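PDB 5U2P: sugar ABC transporter substrate-binding protein from Treponema pallidum subsp. pallidum, which probably binds a small ligand, possibly a sugar, in the periplasm as the substrate-binding component of an ABC importer. Local coordinates for residues 207-212 against 221-226; 380-385 against 390-395; 397-402 against 407-412. One frame throughout, in Å; residues are numbered along the deposited sequence.

Interaction 1: residues 207-212 against 221-226; sequences RDLVKR and THERAL
Glu-223 meets Arg-212 in a two-pronged salt bridge, with the methyl end of Leu-209 against the same carboxylate. The arginine presents one side of its guanidinium rather than its end. NE of Arg-212 reaches OE1 of Glu-223 at 2.7 Å, and NH2 of Arg-212 reaches the other oxygen, OE2, at 2.8 Å. The second bond is the straighter, 164° at the hydrogen, and it uses the syn lone pair of OE2; OE1 is also met on its syn side, though somewhat above the carboxylate plane. With the two flat groups only 14° apart, each fixes the rotation of the other. A largely buried glutamate would probably be costly without a counter-charge, and Arg-212 supplies one.

Arginine suits the place because its aliphatic chain can span the gap. Its CG is wedged between the backbone N and the carbonyl carbon (chi1 64°), and from there the chain runs extended to NE, out toward the glutamate. The Glu-223 chain bends at its second torsion, which turns its carboxylate to receive both prongs.

The contact ties the last turns of helix 191-214 to the connection leading to helix 227-238, within the solute-binding protein fold. Glu-223 is the centre of an inverse gamma turn, so the charged side chain springs from a sharp backbone bend.

Leu-209, one helical turn before Arg-212, brings CD1 to 3.9 Å from OE2 of Glu-223. Its CA also lies over one face of the Arg-212 guanidinium, toward the rim. Leu-209 also packs on Ile-197 and Leu-201 of its own helix.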
loop_
_atom_site.group_PDB
_atom_site.type_symbol
_atom_site.label_atom_id
_atom_site.label_comp_id
_atom_site.label_asym_id
_atom_site.label_seq_id
_atom_site.Cartn_x
_atom_site.Cartn_y
_atom_site.Cartn_z
ATOM N N ARG A 207 1.562 -3.555 12.854
ATOM C CA ARG A 207 2.881 -3.007 13.124
ATOM C C ARG A 207 3.681 -3.838 14.121
ATOM O O ARG A 207 4.874 -4.090 13.921
ATOM C CB ARG A 207 2.762 -1.586 13.653
ATOM C CG ARG A 207 2.422 -0.606 12.577
ATOM C CD ARG A 207 2.267 0.802 13.106
ATOM N NE ARG A 207 2.021 1.739 12.006
ATOM C CZ ARG A 207 1.485 2.945 12.163
ATOM N NH1 ARG A 207 1.140 3.355 13.378
ATOM N NH2 ARG A 207 1.294 3.736 11.107
ATOM N N ASP A 208 3.042 -4.231 15.220
ATOM C CA ASP A 208 3.718 -5.043 16.219
ATOM C C ASP A 208 4.170 -6.387 15.661
ATOM O O ASP A 208 5.232 -6.889 16.023
ATOM C CB ASP A 208 2.820 -5.286 17.433
ATOM C CG ASP A 208 2.629 -4.043 18.277
ATOM O OD1 ASP A 208 3.270 -3.017 17.967
ATOM O OD2 ASP A 208 1.845 -4.101 19.249
ATOM N N LEU A 209 3.349 -6.981 14.802
ATOM C CA LEU A 209 3.700 -8.263 14.206
ATOM C C LEU A 209 4.982 -8.128 13.383
ATOM O O LEU A 209 5.862 -8.979 13.468
ATOM C CB LEU A 209 2.556 -8.792 13.337
ATOM C CG LEU A 209 2.764 -10.191 12.759
ATOM C CD1 LEU A 209 2.751 -11.254 13.857
ATOM C CD2 LEU A 209 1.720 -10.511 11.693
ATOM N N VAL A 210 5.076 -7.087 12.563
ATOM C CA VAL A 210 6.290 -6.868 11.771
ATOM C C VAL A 210 7.484 -6.664 12.707
ATOM O O VAL A 210 8.572 -7.200 12.484
ATOM C CB VAL A 210 6.142 -5.667 10.820
ATOM C CG1 VAL A 210 7.446 -5.400 10.090
ATOM C CG2 VAL A 210 5.016 -5.936 9.817
ATOM N N LYS A 211 7.258 -5.906 13.771
ATOM C CA LYS A 211 8.301 -5.617 14.747
ATOM C C LYS A 211 8.851 -6.896 15.371
ATOM O O LYS A 211 10.069 -7.120 15.395
ATOM C CB LYS A 211 7.750 -4.688 15.836
ATOM C CG LYS A 211 8.793 -4.161 16.823
ATOM C CD LYS A 211 9.775 -3.222 16.125
ATOM C CE LYS A 211 10.607 -2.409 17.114
ATOM N NZ LYS A 211 11.584 -3.240 17.859
ATOM N N ARG A 212 7.962 -7.750 15.873
ATOM C CA ARG A 212 8.422 -8.932 16.601
ATOM C C ARG A 212 8.912 -9.993 15.619
ATOM O O ARG A 212 9.784 -10.787 15.953
ATOM C CB ARG A 212 7.338 -9.486 17.542
ATOM C CG ARG A 212 6.051 -10.024 16.944
ATOM C CD ARG A 212 5.168 -10.579 18.074
ATOM N NE ARG A 212 3.813 -10.944 17.657
ATOM C CZ ARG A 212 2.791 -10.095 17.571
ATOM N NH1 ARG A 212 2.947 -8.801 17.859
ATOM N NH2 ARG A 212 1.603 -10.540 17.194
ATOM N N THR A 221 3.448 -19.890 17.733
ATOM C CA THR A 221 2.436 -20.721 18.384
ATOM C C THR A 221 1.605 -19.913 19.366
ATOM O O THR A 221 0.607 -20.393 19.904
ATOM C CB THR A 221 3.071 -21.923 19.113
ATOM O OG1 THR A 221 4.015 -21.461 20.082
ATOM C CG2 THR A 221 3.772 -22.826 18.108
ATOM N N HIS A 222 2.021 -18.681 19.611
ATOM C CA HIS A 222 1.237 -17.781 20.429
ATOM C C HIS A 222 0.284 -16.934 19.550
ATOM O O HIS A 222 -0.592 -16.234 20.073
ATOM C CB HIS A 222 2.187 -16.907 21.259
ATOM C CG HIS A 222 3.078 -17.697 22.179
ATOM N ND1 HIS A 222 3.716 -18.851 21.785
ATOM C CD2 HIS A 222 3.443 -17.496 23.473
ATOM C CE1 HIS A 222 4.427 -19.333 22.790
ATOM N NE2 HIS A 222 4.277 -18.527 23.824
ATOM N N GLU A 223 0.431 -17.005 18.228
ATOM C CA GLU A 223 -0.339 -16.117 17.346
ATOM C C GLU A 223 -1.725 -16.671 17.035
ATOM O O GLU A 223 -2.079 -16.851 15.869
ATOM C CB GLU A 223 0.426 -15.863 16.035
ATOM C CG GLU A 223 1.820 -15.267 16.239
ATOM C CD GLU A 223 1.791 -13.846 16.787
ATOM O OE1 GLU A 223 2.788 -13.435 17.411
ATOM O OE2 GLU A 223 0.779 -13.140 16.593
ATOM N N ARG A 224 -2.532 -16.922 18.067
ATOM C CA ARG A 224 -3.794 -17.621 17.842
ATOM C C ARG A 224 -4.849 -16.700 17.208
ATOM O O ARG A 224 -5.879 -17.179 16.713
ATOM C CB ARG A 224 -4.310 -18.244 19.149
ATOM C CG ARG A 224 -4.644 -17.279 20.238
ATOM C CD ARG A 224 -4.842 -18.000 21.583
ATOM N NE ARG A 224 -5.077 -17.035 22.652
ATOM C CZ ARG A 224 -6.267 -16.530 22.960
ATOM N NH1 ARG A 224 -7.348 -16.900 22.285
ATOM N NH2 ARG A 224 -6.376 -15.651 23.947
ATOM N N ALA A 225 -4.578 -15.395 17.160
ATOM C CA ALA A 225 -5.474 -14.480 16.465
ATOM C C ALA A 225 -5.514 -14.837 14.982
ATOM O O ALA A 225 -6.508 -14.582 14.307
ATOM C CB ALA A 225 -5.035 -13.016 16.666
ATOM N N LEU A 226 -4.423 -15.429 14.493
ATOM C CA LEU A 226 -4.285 -15.830 13.091
ATOM C C LEU A 226 -4.958 -17.157 12.759
ATOM O O LEU A 226 -5.051 -17.521 11.575
ATOM C CB LEU A 226 -2.803 -15.928 12.719
ATOM C CG LEU A 226 -2.132 -14.618 12.303
ATOM C CD1 LEU A 226 -2.576 -13.478 13.150
ATOM C CD2 LEU A 226 -0.631 -14.734 12.363
#

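Interaction 2: residues 380-385 against 390-395; sequences AQAQNT and SVFPDF
An ST turn at Ser-390 is the centre of this contact, in which the serine hydroxyl both donates across to Ala-382 and accepts from the backbone two residues on. OG of Ser-390 donates to O of Ala-382 at 2.7 Å, approaching from above the carbonyl plane, and accepts from the backbone N of Phe-392 at 3.0 Å. Serine suits the position: its short side chain, with OG anti to the backbone N (chi1 180°), sets one hydroxyl between both partners.

Two further bonds flank it. Val-391 N donates to O of Gln-381 at 3.2 Å, while Ser-390 N donates to OD1 of Asn-384 at 3.2 Å. The latter bond is nearly straight at the hydrogen, 168°, yet its donor stands well above the plane of the amide. Asparagine suits the place because its amide oxygen can accept this N-H, and its ND2 lies alongside CB of Ser-390.

The two segments belong to the long irregular connection between strand 372-374 and helix 406-417, and the first of them begins with a 3-10 turn, 380-382. Backbone bonds from Ala-382 to Phe-188 and from Asn-384 to Glu-186 join this part of the connection to another loop.

Apolar contacts accompany these bonds. CB of Ala-382 meets the edge of the Phe-392 ring, 3.9 Å from CD2 and nearly in the ring plane, where a small methyl fits. Both methyls of Val-391 pack beside CB of Gln-381, CG1 at 4.0 Å, and CG2 also covers one face of Phe-392 toward its rim. Beyond the contact, the phenylalanine packs on Ala-213 of helix 191-214.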
loop_
_atom_site.group_PDB
_atom_site.type_symbol
_atom_site.label_atom_id
_atom_site.label_comp_id
_atom_site.label_asym_id
_atom_site.label_seq_id
_atom_site.Cartn_x
_atom_site.Cartn_y
_atom_site.Cartn_z
ATOM N N ALA A 380 9.539 -3.336 3.863
ATOM C CA ALA A 380 10.813 -3.801 3.313
ATOM C C ALA A 380 11.241 -5.153 3.910
ATOM O O ALA A 380 11.751 -6.019 3.201
ATOM C CB ALA A 380 11.893 -2.763 3.561
ATOM N N GLN A 381 10.983 -5.322 5.203
ATOM C CA GLN A 381 11.402 -6.519 5.938
ATOM C C GLN A 381 10.735 -7.771 5.397
ATOM O O GLN A 381 11.252 -8.880 5.556
ATOM C CB GLN A 381 11.071 -6.392 7.426
ATOM C CG GLN A 381 11.681 -5.219 8.115
ATOM C CD GLN A 381 10.689 -4.120 8.323
ATOM O OE1 GLN A 381 10.185 -3.523 7.362
ATOM N NE2 GLN A 381 10.401 -3.827 9.584
ATOM N N ALA A 382 9.583 -7.582 4.759
ATOM C CA ALA A 382 8.777 -8.698 4.283
ATOM C C ALA A 382 9.291 -9.242 2.951
ATOM O O ALA A 382 8.944 -10.352 2.546
ATOM C CB ALA A 382 7.297 -8.273 4.155
ATOM N N GLN A 383 10.109 -8.453 2.266
ATOM C CA GLN A 383 10.588 -8.826 0.943
ATOM C C GLN A 383 11.677 -9.882 1.030
ATOM O O GLN A 383 12.478 -9.877 1.963
ATOM C CB GLN A 383 11.124 -7.597 0.193
ATOM C CG GLN A 383 10.303 -6.307 0.362
ATOM C CD GLN A 383 8.871 -6.436 -0.123
ATOM O OE1 GLN A 383 8.626 -6.865 -1.248
ATOM N NE2 GLN A 383 7.919 -6.066 0.727
ATOM N N ASN A 384 11.703 -10.786 0.061
ATOM C CA ASN A 384 12.866 -11.637 -0.150
ATOM C C ASN A 384 13.845 -10.940 -1.087
ATOM O O ASN A 384 13.471 -10.522 -2.184
ATOM C CB ASN A 384 12.460 -12.985 -0.717
ATOM C CG ASN A 384 11.775 -13.858 0.304
ATOM O OD1 ASN A 384 12.428 -14.562 1.076
ATOM N ND2 ASN A 384 10.452 -13.826 0.311
ATOM N N THR A 385 15.096 -10.823 -0.642
ATOM C CA THR A 385 16.107 -10.027 -1.333
ATOM C C THR A 385 17.194 -10.905 -1.946
ATOM O O THR A 385 17.568 -11.930 -1.377
ATOM C CB THR A 385 16.760 -9.006 -0.369
ATOM O OG1 THR A 385 17.545 -8.066 -1.113
ATOM C CG2 THR A 385 17.641 -9.706 0.682
ATOM N N SER A 390 12.747 -12.914 3.747
ATOM C CA SER A 390 11.614 -12.328 4.465
ATOM C C SER A 390 11.566 -12.700 5.945
ATOM O O SER A 390 11.991 -13.787 6.336
ATOM C CB SER A 390 10.304 -12.762 3.814
ATOM O OG SER A 390 9.202 -12.205 4.510
ATOM N N VAL A 391 11.036 -11.801 6.765
ATOM C CA VAL A 391 10.849 -12.089 8.191
ATOM C C VAL A 391 9.591 -12.910 8.431
ATOM O O VAL A 391 9.344 -13.358 9.553
ATOM C CB VAL A 391 10.759 -10.798 9.048
ATOM C CG1 VAL A 391 12.028 -9.970 8.919
ATOM C CG2 VAL A 391 9.535 -9.952 8.658
ATOM N N PHE A 392 8.804 -13.107 7.375
ATOM C CA PHE A 392 7.556 -13.848 7.473
ATOM C C PHE A 392 7.651 -15.196 6.802
ATOM O O PHE A 392 8.403 -15.373 5.826
ATOM C CB PHE A 392 6.402 -13.053 6.845
ATOM C CG PHE A 392 5.998 -11.842 7.647
ATOM C CD1 PHE A 392 5.603 -11.969 8.975
ATOM C CD2 PHE A 392 5.998 -10.584 7.072
ATOM C CE1 PHE A 392 5.236 -10.874 9.716
ATOM C CE2 PHE A 392 5.632 -9.474 7.819
ATOM C CZ PHE A 392 5.245 -9.621 9.141
ATOM N N PRO A 393 6.861 -16.155 7.294
ATOM C CA PRO A 393 6.885 -17.485 6.684
ATOM C C PRO A 393 6.165 -17.542 5.358
ATOM O O PRO A 393 5.215 -16.802 5.145
ATOM C CB PRO A 393 6.149 -18.359 7.712
ATOM C CG PRO A 393 6.064 -17.544 8.947
ATOM C CD PRO A 393 5.996 -16.132 8.483
ATOM N N ASP A 394 6.610 -18.433 4.482
ATOM C CA ASP A 394 5.857 -18.784 3.290
ATOM C C ASP A 394 4.804 -19.816 3.693
ATOM O O ASP A 394 4.994 -21.019 3.502
ATOM C CB ASP A 394 6.800 -19.328 2.223
ATOM C CG ASP A 394 6.106 -19.625 0.916
ATOM O OD1 ASP A 394 4.935 -19.216 0.737
ATOM O OD2 ASP A 394 6.754 -20.251 0.053
ATOM N N PHE A 395 3.729 -19.347 4.318
ATOM C CA PHE A 395 2.670 -20.226 4.802
ATOM C C PHE A 395 2.097 -21.146 3.724
ATOM O O PHE A 395 1.756 -22.299 4.002
ATOM C CB PHE A 395 1.540 -19.398 5.410
ATOM C CG PHE A 395 1.838 -18.881 6.774
ATOM C CD1 PHE A 395 1.984 -19.751 7.828
ATOM C CD2 PHE A 395 1.937 -17.520 7.011
ATOM C CE1 PHE A 395 2.255 -19.280 9.097
ATOM C CE2 PHE A 395 2.205 -17.046 8.271
ATOM C CZ PHE A 395 2.363 -17.921 9.316
#

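Interaction 3: residues 397-402 against 407-412; sequences AYVTDP and HTMLHR
Tyr-398 offers one face of its ring to the aliphatic part of Arg-412. CB of Arg-412 stands 4.0 Å from the centroid of the Tyr-398 ring and 12° off the ring normal, a CH-pi contact placed almost squarely over the face. The tyrosine's first torsion (chi1 -56°) sets CG beside the backbone N and carries the ring toward the helix. The two side chains then slide past each other in opposite directions, the ring running toward the helix and the arginine back toward the loop.

From CB the arginine chain runs extended, and so carries CD past CG of Tyr-398 and the guanidinium beyond the ring to the tyrosine's own backbone. There NH1 of Arg-412 lies 2.7 Å from O of Tyr-398, which sits at the guanidinium edge, in its plane. The guanidinium does not stack on the ring, since the two planes are 79° apart; CG2 of Thr-408 instead covers one of its faces.

Met-409 adds a second, mostly apolar contact. Its backbone O lies 3.6 Å from CE2 of Tyr-398, and CD2 of the same ring is 4.2 Å from CB of Met-409. The methionine chain bends at its third torsion, bringing CE of Met-409 to 3.9 Å from CG2 of Val-399. A flexible, unbranched thioether suits such a seam, and Leu-234 of helix 227-238 borders both Val-399 and Met-409.

The contact joins helix 406-417 to the loop leading into it. Its chemistry divides the arginine's work: the methylenes gain dispersion contact with an aromatic face, while the positive end lies by a carbonyl oxygen, whose partial negative charge probably favours it there.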
loop_
_atom_site.group_PDB
_atom_site.type_symbol
_atom_site.label_atom_id
_atom_site.label_comp_id
_atom_site.label_asym_id
_atom_site.label_seq_id
_atom_site.Cartn_x
_atom_site.Cartn_y
_atom_site.Cartn_z
ATOM N N ALA A 397 3.486 -22.635 1.401
ATOM C CA ALA A 397 4.354 -23.781 1.182
ATOM C C ALA A 397 4.020 -24.925 2.131
ATOM O O ALA A 397 4.334 -26.080 1.847
ATOM C CB ALA A 397 5.798 -23.379 1.339
ATOM N N TYR A 398 3.390 -24.602 3.256
ATOM C CA TYR A 398 3.006 -25.615 4.248
ATOM C C TYR A 398 1.748 -26.384 3.838
ATOM O O TYR A 398 1.415 -27.408 4.444
ATOM C CB TYR A 398 2.749 -24.977 5.618
ATOM C CG TYR A 398 3.892 -24.172 6.196
ATOM C CD1 TYR A 398 5.197 -24.336 5.746
ATOM C CD2 TYR A 398 3.658 -23.242 7.200
ATOM C CE1 TYR A 398 6.240 -23.586 6.282
ATOM C CE2 TYR A 398 4.689 -22.496 7.743
ATOM C CZ TYR A 398 5.979 -22.668 7.282
ATOM O OH TYR A 398 6.996 -21.912 7.834
ATOM N N VAL A 399 1.044 -25.880 2.829
ATOM C CA VAL A 399 -0.255 -26.422 2.461
ATOM C C VAL A 399 -0.078 -27.486 1.383
ATOM O O VAL A 399 -0.077 -27.194 0.190
ATOM C CB VAL A 399 -1.224 -25.328 1.957
ATOM C CG1 VAL A 399 -2.588 -25.926 1.660
ATOM C CG2 VAL A 399 -1.354 -24.216 2.986
ATOM N N THR A 400 0.084 -28.725 1.820
ATOM C CA THR A 400 0.202 -29.837 0.896
ATOM C C THR A 400 -0.982 -30.764 1.096
ATOM O O THR A 400 -1.878 -30.479 1.886
ATOM C CB THR A 400 1.522 -30.605 1.099
ATOM O OG1 THR A 400 1.464 -31.859 0.406
ATOM C CG2 THR A 400 1.776 -30.850 2.577
ATOM N N ASP A 401 -1.031 -31.856 0.338
ATOM C CA ASP A 401 -2.060 -32.879 0.532
ATOM C C ASP A 401 -1.461 -34.014 1.350
ATOM O O ASP A 401 -0.437 -34.563 0.961
ATOM C CB ASP A 401 -2.577 -33.438 -0.802
ATOM C CG ASP A 401 -3.752 -32.653 -1.376
ATOM O OD1 ASP A 401 -3.920 -32.689 -2.613
ATOM O OD2 ASP A 401 -4.513 -32.021 -0.612
ATOM N N PRO A 402 -2.087 -34.369 2.483
ATOM C CA PRO A 402 -3.288 -33.767 3.075
ATOM C C PRO A 402 -2.961 -32.468 3.796
ATOM O O PRO A 402 -1.901 -32.365 4.431
ATOM C CB PRO A 402 -3.757 -34.830 4.077
ATOM C CG PRO A 402 -2.504 -35.453 4.533
ATOM C CD PRO A 402 -1.602 -35.494 3.311
ATOM N N HIS A 407 -3.175 -24.815 13.428
ATOM C CA HIS A 407 -2.273 -25.077 14.537
ATOM C C HIS A 407 -0.938 -25.610 14.037
ATOM O O HIS A 407 0.124 -25.189 14.496
ATOM C CB HIS A 407 -2.859 -26.097 15.519
ATOM C CG HIS A 407 -4.099 -25.651 16.224
ATOM N ND1 HIS A 407 -5.283 -26.354 16.150
ATOM C CD2 HIS A 407 -4.317 -24.638 17.101
ATOM C CE1 HIS A 407 -6.188 -25.769 16.915
ATOM N NE2 HIS A 407 -5.626 -24.729 17.508
ATOM N N THR A 408 -1.001 -26.565 13.114
ATOM C CA THR A 408 0.200 -27.181 12.593
ATOM C C THR A 408 1.010 -26.177 11.779
ATOM O O THR A 408 2.236 -26.156 11.881
ATOM C CB THR A 408 -0.146 -28.422 11.761
ATOM O OG1 THR A 408 -0.665 -29.423 12.650
ATOM C CG2 THR A 408 1.092 -28.963 11.071
ATOM N N MET A 409 0.340 -25.330 11.002
ATOM C CA MET A 409 1.047 -24.283 10.262
ATOM C C MET A 409 1.806 -23.342 11.198
ATOM O O MET A 409 2.927 -22.941 10.890
ATOM C CB MET A 409 0.072 -23.487 9.380
ATOM C CG MET A 409 -0.579 -24.332 8.298
ATOM S SD MET A 409 -1.875 -23.439 7.409
ATOM C CE MET A 409 -0.890 -22.323 6.401
ATOM N N LEU A 410 1.231 -23.009 12.349
ATOM C CA LEU A 410 1.939 -22.129 13.268
ATOM C C LEU A 410 3.137 -22.851 13.876
ATOM O O LEU A 410 4.172 -22.237 14.092
ATOM C CB LEU A 410 1.007 -21.599 14.358
ATOM C CG LEU A 410 -0.107 -20.666 13.888
ATOM C CD1 LEU A 410 -1.092 -20.435 15.033
ATOM C CD2 LEU A 410 0.450 -19.334 13.368
ATOM N N HIS A 411 3.008 -24.150 14.153
ATOM C CA HIS A 411 4.141 -24.903 14.683
ATOM C C HIS A 411 5.266 -24.972 13.664
ATOM O O HIS A 411 6.442 -24.860 14.012
ATOM C CB HIS A 411 3.724 -26.320 15.072
ATOM C CG HIS A 411 3.214 -26.423 16.468
ATOM N ND1 HIS A 411 1.890 -26.232 16.790
ATOM C CD2 HIS A 411 3.856 -26.681 17.629
ATOM C CE1 HIS A 411 1.736 -26.384 18.095
ATOM N NE2 HIS A 411 2.913 -26.648 18.626
ATOM N N ARG A 412 4.898 -25.178 12.409
ATOM C CA ARG A 412 5.885 -25.310 11.350
ATOM C C ARG A 412 6.628 -23.987 11.207
ATOM O O ARG A 412 7.850 -23.963 11.064
ATOM C CB ARG A 412 5.228 -25.709 10.030
ATOM C CG ARG A 412 4.814 -27.173 9.924
ATOM C CD ARG A 412 4.276 -27.517 8.533
ATOM N NE ARG A 412 3.857 -28.918 8.443
ATOM C CZ ARG A 412 2.987 -29.396 7.553
ATOM N NH1 ARG A 412 2.421 -28.591 6.667
ATOM N NH2 ARG A 412 2.667 -30.685 7.552
#

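From the N terminus, interaction 1 comes first, closing the loop between helix 191-214 and helix 227-238. Interaction 2 follows much later, closing a short loop whose residues 386-388 are not modelled, and interaction 3 then closes the turn into the C-terminal helix 406-417. The three lie in series, neither nested nor crossed, yet meet in space on one side of the chain's centre. Leu-209 and Val-210 of the first pack on Phe-392 of the second; Glu-223 and Thr-221 touch Leu-410 and His-411 of the third; Phe-395 and Pro-393 reach Met-409 and Tyr-398. The C-terminal connection is thus laid against helix 191-214 and the loop following it.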